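Local coordinates for ureidoglycolate hydrolase (Arabidopsis thaliana, PDB 4PXE), which hydrolyses (S)-ureidoglycolate to glyoxylate, ammonium and carbon dioxide with two manganese ions per subunit, a late step of plant purine breakdown, at residues A[345-358]-A[381-393]. Residues are numbered along the deposited sequence; the frame is centred on the assembly and turned at random.
Sequences DPPALSDKLVIKKM and LFMARISPMGMIF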
loop_
_atom_site.group_PDB
_atom_site.type_symbol
_atom_site.label_atom_id
_atom_site.label_comp_id
_atom_site.label_asym_id
_atom_site.label_seq_id
_atom_site.Cartn_x
_atom_site.Cartn_y
_atom_site.Cartn_z
ATOM N N ASP A 345 -19.283 13.483 -13.314
ATOM C CA ASP A 345 -20.447 13.162 -14.121
ATOM C C ASP A 345 -21.701 13.803 -13.553
ATOM O O ASP A 345 -21.814 13.999 -12.355
ATOM C CB ASP A 345 -20.616 11.643 -14.185
ATOM C CG ASP A 345 -19.374 10.948 -14.711
ATOM O OD1 ASP A 345 -18.798 10.132 -13.967
ATOM O OD2 ASP A 345 -18.974 11.223 -15.863
ATOM N N PRO A 346 -22.661 14.130 -14.433
ATOM C CA PRO A 346 -23.941 14.677 -13.983
ATOM C C PRO A 346 -24.832 13.591 -13.395
ATOM O O PRO A 346 -24.594 12.411 -13.632
ATOM C CB PRO A 346 -24.550 15.220 -15.282
ATOM C CG PRO A 346 -23.978 14.348 -16.348
ATOM C CD PRO A 346 -22.562 14.064 -15.901
ATOM N N PRO A 347 -25.849 13.989 -12.625
ATOM C CA PRO A 347 -26.843 13.008 -12.182
ATOM C C PRO A 347 -27.726 12.614 -13.359
ATOM O O PRO A 347 -27.699 13.281 -14.397
ATOM C CB PRO A 347 -27.649 13.787 -11.147
ATOM C CG PRO A 347 -27.541 15.210 -11.581
ATOM C CD PRO A 347 -26.188 15.362 -12.204
ATOM N N ALA A 348 -28.482 11.530 -13.224
ATOM C CA ALA A 348 -29.472 11.190 -14.245
ATOM C C ALA A 348 -30.849 11.009 -13.638
ATOM O O ALA A 348 -30.988 10.632 -12.478
ATOM C CB ALA A 348 -29.069 9.952 -15.014
ATOM N N LEU A 349 -31.869 11.285 -14.442
ATOM C CA LEU A 349 -33.254 11.061 -14.047
ATOM C C LEU A 349 -33.788 9.804 -14.727
ATOM O O LEU A 349 -33.539 9.573 -15.908
ATOM C CB LEU A 349 -34.120 12.260 -14.458
ATOM C CG LEU A 349 -33.944 13.571 -13.691
ATOM C CD1 LEU A 349 -34.709 14.692 -14.383
ATOM C CD2 LEU A 349 -34.419 13.416 -12.262
ATOM N N SER A 350 -34.524 8.984 -13.981
ATOM C CA SER A 350 -35.207 7.848 -14.593
ATOM C C SER A 350 -36.350 8.320 -15.483
ATOM O O SER A 350 -36.953 9.363 -15.233
ATOM C CB SER A 350 -35.758 6.923 -13.523
ATOM O OG SER A 350 -34.719 6.571 -12.626
ATOM N N ASP A 351 -36.636 7.542 -16.513
ATOM C CA ASP A 351 -37.713 7.858 -17.448
ATOM C C ASP A 351 -39.066 7.729 -16.749
ATOM O O ASP A 351 -39.316 6.771 -16.009
ATOM C CB ASP A 351 -37.625 6.937 -18.655
ATOM C CG ASP A 351 -38.718 7.194 -19.661
ATOM O OD1 ASP A 351 -39.824 6.626 -19.494
ATOM O OD2 ASP A 351 -38.469 7.967 -20.610
ATOM N N LYS A 352 -39.941 8.701 -16.977
ATOM C CA LYS A 352 -41.208 8.752 -16.251
ATOM C C LYS A 352 -42.174 7.615 -16.598
ATOM O O LYS A 352 -42.940 7.176 -15.741
ATOM C CB LYS A 352 -41.883 10.109 -16.442
ATOM C CG LYS A 352 -41.026 11.285 -15.974
ATOM C CD LYS A 352 -40.587 11.135 -14.521
ATOM C CE LYS A 352 -39.869 12.384 -14.035
ATOM N NZ LYS A 352 -39.422 12.227 -12.621
ATOM N N LEU A 353 -42.144 7.135 -17.834
ATOM C CA LEU A 353 -43.005 6.008 -18.204
ATOM C C LEU A 353 -42.428 4.692 -17.693
ATOM O O LEU A 353 -43.166 3.754 -17.427
ATOM C CB LEU A 353 -43.244 5.954 -19.712
ATOM C CG LEU A 353 -43.940 7.201 -20.270
ATOM C CD1 LEU A 353 -44.271 7.005 -21.740
ATOM C CD2 LEU A 353 -45.187 7.571 -19.463
ATOM N N VAL A 354 -41.108 4.626 -17.544
ATOM C CA VAL A 354 -40.496 3.430 -16.967
ATOM C C VAL A 354 -40.850 3.327 -15.490
ATOM O O VAL A 354 -41.238 2.251 -15.014
ATOM C CB VAL A 354 -38.969 3.402 -17.181
ATOM C CG1 VAL A 354 -38.331 2.289 -16.341
ATOM C CG2 VAL A 354 -38.659 3.232 -18.671
ATOM N N ILE A 355 -40.744 4.447 -14.781
ATOM C CA ILE A 355 -41.173 4.553 -13.391
ATOM C C ILE A 355 -42.618 4.109 -13.234
ATOM O O ILE A 355 -42.954 3.340 -12.340
ATOM C CB ILE A 355 -41.055 6.011 -12.898
ATOM C CG1 ILE A 355 -39.577 6.379 -12.722
ATOM C CG2 ILE A 355 -41.853 6.211 -11.611
ATOM C CD1 ILE A 355 -39.342 7.860 -12.492
ATOM N N LYS A 356 -43.467 4.599 -14.129
ATOM C CA LYS A 356 -44.881 4.277 -14.109
ATOM C C LYS A 356 -45.102 2.771 -14.194
ATOM O O LYS A 356 -45.859 2.211 -13.398
ATOM C CB LYS A 356 -45.574 4.981 -15.277
ATOM C CG LYS A 356 -47.063 4.712 -15.390
ATOM C CD LYS A 356 -47.614 5.436 -16.617
ATOM C CE LYS A 356 -49.123 5.303 -16.741
ATOM N NZ LYS A 356 -49.538 3.940 -17.144
ATOM N N LYS A 357 -44.441 2.118 -15.147
ATOM C CA LYS A 357 -44.612 0.679 -15.359
ATOM C C LYS A 357 -44.111 -0.116 -14.153
ATOM O O LYS A 357 -44.733 -1.096 -13.740
ATOM C CB LYS A 357 -43.861 0.205 -16.606
ATOM C CG LYS A 357 -44.485 0.568 -17.937
ATOM C CD LYS A 357 -45.699 -0.281 -18.259
ATOM C CE LYS A 357 -46.120 -0.056 -19.698
ATOM N NZ LYS A 357 -47.566 -0.317 -19.878
ATOM N N MET A 358 -42.978 0.303 -13.598
ATOM C CA MET A 358 -42.422 -0.364 -12.423
ATOM C C MET A 358 -43.355 -0.276 -11.213
ATOM O O MET A 358 -43.572 -1.268 -10.504
ATOM C CB MET A 358 -41.049 0.222 -12.072
ATOM C CG MET A 358 -39.920 -0.116 -13.040
ATOM S SD MET A 358 -38.373 0.574 -12.425
ATOM C CE MET A 358 -38.820 0.544 -10.752
ATOM N N LEU A 381 -26.715 4.789 -14.874
ATOM C CA LEU A 381 -26.389 6.209 -15.006
ATOM C C LEU A 381 -26.004 6.533 -16.450
ATOM O O LEU A 381 -26.376 7.584 -16.986
ATOM C CB LEU A 381 -25.244 6.581 -14.055
ATOM C CG LEU A 381 -24.754 8.030 -14.096
ATOM C CD1 LEU A 381 -25.877 8.972 -13.742
ATOM C CD2 LEU A 381 -23.599 8.205 -13.134
ATOM N N PHE A 382 -25.277 5.618 -17.083
ATOM C CA PHE A 382 -24.812 5.835 -18.454
ATOM C C PHE A 382 -25.750 5.271 -19.517
ATOM O O PHE A 382 -25.874 5.837 -20.616
ATOM C CB PHE A 382 -23.373 5.349 -18.598
ATOM C CG PHE A 382 -22.443 6.095 -17.699
ATOM C CD1 PHE A 382 -21.991 7.356 -18.062
ATOM C CD2 PHE A 382 -22.113 5.603 -16.446
ATOM C CE1 PHE A 382 -21.185 8.084 -17.215
ATOM C CE2 PHE A 382 -21.312 6.329 -15.591
ATOM C CZ PHE A 382 -20.845 7.568 -15.972
ATOM N N MET A 383 -26.442 4.181 -19.189
ATOM C CA MET A 383 -27.475 3.655 -20.078
ATOM C C MET A 383 -28.567 4.689 -20.323
ATOM O O MET A 383 -29.189 4.692 -21.386
ATOM C CB MET A 383 -28.070 2.350 -19.520
ATOM C CG MET A 383 -27.105 1.170 -19.534
ATOM S SD MET A 383 -26.401 0.811 -21.167
ATOM C CE MET A 383 -27.824 0.096 -21.992
ATOM N N ALA A 384 -28.789 5.564 -19.346
ATOM C CA ALA A 384 -29.771 6.646 -19.458
ATOM C C ALA A 384 -29.470 7.597 -20.618
ATOM O O ALA A 384 -30.355 8.315 -21.091
ATOM C CB ALA A 384 -29.862 7.426 -18.154
ATOM N N ARG A 385 -28.218 7.608 -21.067
ATOM C CA ARG A 385 -27.835 8.445 -22.200
ATOM C C ARG A 385 -28.246 7.831 -23.543
ATOM O O ARG A 385 -28.268 8.522 -24.568
ATOM C CB ARG A 385 -26.325 8.698 -22.168
ATOM C CG ARG A 385 -25.856 9.354 -20.895
ATOM C CD ARG A 385 -24.371 9.636 -20.945
ATOM N NE ARG A 385 -23.917 10.255 -19.711
ATOM C CZ ARG A 385 -22.719 10.810 -19.563
ATOM N NH1 ARG A 385 -21.864 10.809 -20.579
ATOM N NH2 ARG A 385 -22.383 11.366 -18.410
ATOM N N ILE A 386 -28.578 6.541 -23.523
ATOM C CA ILE A 386 -28.853 5.738 -24.715
ATOM C C ILE A 386 -30.341 5.420 -24.830
ATOM O O ILE A 386 -30.891 5.315 -25.931
ATOM C CB ILE A 386 -28.080 4.389 -24.658
ATOM C CG1 ILE A 386 -26.582 4.625 -24.789
ATOM C CG2 ILE A 386 -28.539 3.431 -25.759
ATOM C CD1 ILE A 386 -26.217 5.396 -26.048
ATOM N N SER A 387 -31.000 5.263 -23.689
ATOM C CA SER A 387 -32.406 4.890 -23.699
ATOM C C SER A 387 -33.088 5.263 -22.387
ATOM O O SER A 387 -32.418 5.539 -21.385
ATOM C CB SER A 387 -32.556 3.393 -23.976
ATOM O OG SER A 387 -32.203 2.631 -22.845
ATOM N N PRO A 388 -34.427 5.305 -22.394
ATOM C CA PRO A 388 -35.184 5.472 -21.154
ATOM C C PRO A 388 -34.706 4.463 -20.112
ATOM O O PRO A 388 -34.523 3.290 -20.441
ATOM C CB PRO A 388 -36.614 5.164 -21.590
ATOM C CG PRO A 388 -36.657 5.666 -23.011
ATOM C CD PRO A 388 -35.307 5.331 -23.585
ATOM N N MET A 389 -34.498 4.922 -18.885
ATOM C CA MET A 389 -33.907 4.082 -17.851
ATOM C C MET A 389 -34.771 4.045 -16.600
ATOM O O MET A 389 -35.480 4.999 -16.285
ATOM C CB MET A 389 -32.507 4.630 -17.522
ATOM C CG MET A 389 -31.792 4.005 -16.308
ATOM S SD MET A 389 -32.287 4.691 -14.707
ATOM C CE MET A 389 -31.560 6.333 -14.760
ATOM N N GLY A 390 -34.686 2.941 -15.865
ATOM C CA GLY A 390 -35.223 2.900 -14.519
ATOM C C GLY A 390 -34.474 1.869 -13.708
ATOM O O GLY A 390 -33.779 1.018 -14.277
ATOM N N MET A 391 -34.626 1.934 -12.391
ATOM C CA MET A 391 -34.036 0.931 -11.505
ATOM C C MET A 391 -35.057 0.449 -10.492
ATOM O O MET A 391 -35.868 1.228 -9.992
ATOM C CB MET A 391 -32.820 1.478 -10.744
ATOM C CG MET A 391 -31.679 1.974 -11.612
ATOM S SD MET A 391 -30.207 2.307 -10.603
ATOM C CE MET A 391 -29.793 0.626 -10.125
ATOM N N ILE A 392 -34.979 -0.838 -10.172
ATOM C CA ILE A 392 -35.748 -1.438 -9.093
ATOM C C ILE A 392 -34.777 -1.725 -7.943
ATOM O O ILE A 392 -33.832 -2.493 -8.123
ATOM C CB ILE A 392 -36.325 -2.781 -9.554
ATOM C CG1 ILE A 392 -37.238 -2.599 -10.776
ATOM C CG2 ILE A 392 -37.110 -3.461 -8.431
ATOM C CD1 ILE A 392 -37.494 -3.884 -11.501
ATOM N N PHE A 393 -35.005 -1.112 -6.785
ATOM C CA PHE A 393 -34.256 -1.431 -5.563
ATOM C C PHE A 393 -34.991 -2.482 -4.730
ATOM O O PHE A 393 -36.226 -2.452 -4.612
ATOM C CB PHE A 393 -34.094 -0.191 -4.679
ATOM C CG PHE A 393 -32.922 0.699 -5.025
ATOM C CD1 PHE A 393 -31.925 0.317 -5.929
ATOM C CD2 PHE A 393 -32.822 1.927 -4.395
ATOM C CE1 PHE A 393 -30.843 1.188 -6.184
ATOM C CE2 PHE A 393 -31.755 2.778 -4.645
ATOM C CZ PHE A 393 -30.777 2.404 -5.540
HETATM O O HOH W 1 -19.929 12.676 -17.877
HETATM O O HOH W 2 -23.661 11.046 -15.762
HETATM O O HOH W 3 -34.079 7.732 -18.373
#
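Asp351 N donates to Met389 O over 2.8 Å, with an N-H...O angle of 156°. Close by, water 3 donates to Leu349 O and accepts from Met389 N, so a direct bond and a water bridge tie the two backbones together. Asp351 is also the N-cap of the helix that starts at Lys352. With CG anti to the backbone N (chi1 179°), the carboxylate lies where OD1 accepts from Val354 N through its anti lone pair and, weakly, from Leu353 N. The same carboxylate lies alongside the Pro388 ring, with OD2 3.5 Å from Pro388 CB. Gly390 packs against the helix, with Val354 CG1 3.7 Å from Gly390 CA. Further on, the bent Met358 side chain brings CE to 3.5 Å from Ile392 CG1.

Here helix 352-364 packs on the central mixed sheet of the alpha/beta catalytic domain of the M20 family, its local axis 30° from parallel to that of strand 389-394. That strand runs parallel to 201-209 and antiparallel to 222-239. Strand 348-349 also pairs with 222-239, and Ser350 OG bonds to Val225 O there. On the far side of the strand, Met391 reaches the substrate-binding residues His208 and His378.

Ala348 CB packs on Leu381 CD1 at 3.6 Å, with Ala384 CB beside it. Asp345 meets the edge of the Phe382 ring, its carboxylate perpendicular to the ring; OD1 is held by Arg150 and Asn343. The extended Arg385 side chain carries NH2 to two waters at the guanidinium edge. One leads to Asp345 OD2, the other to Pro346 O, while Phe382 CD1 covers a guanidinium face.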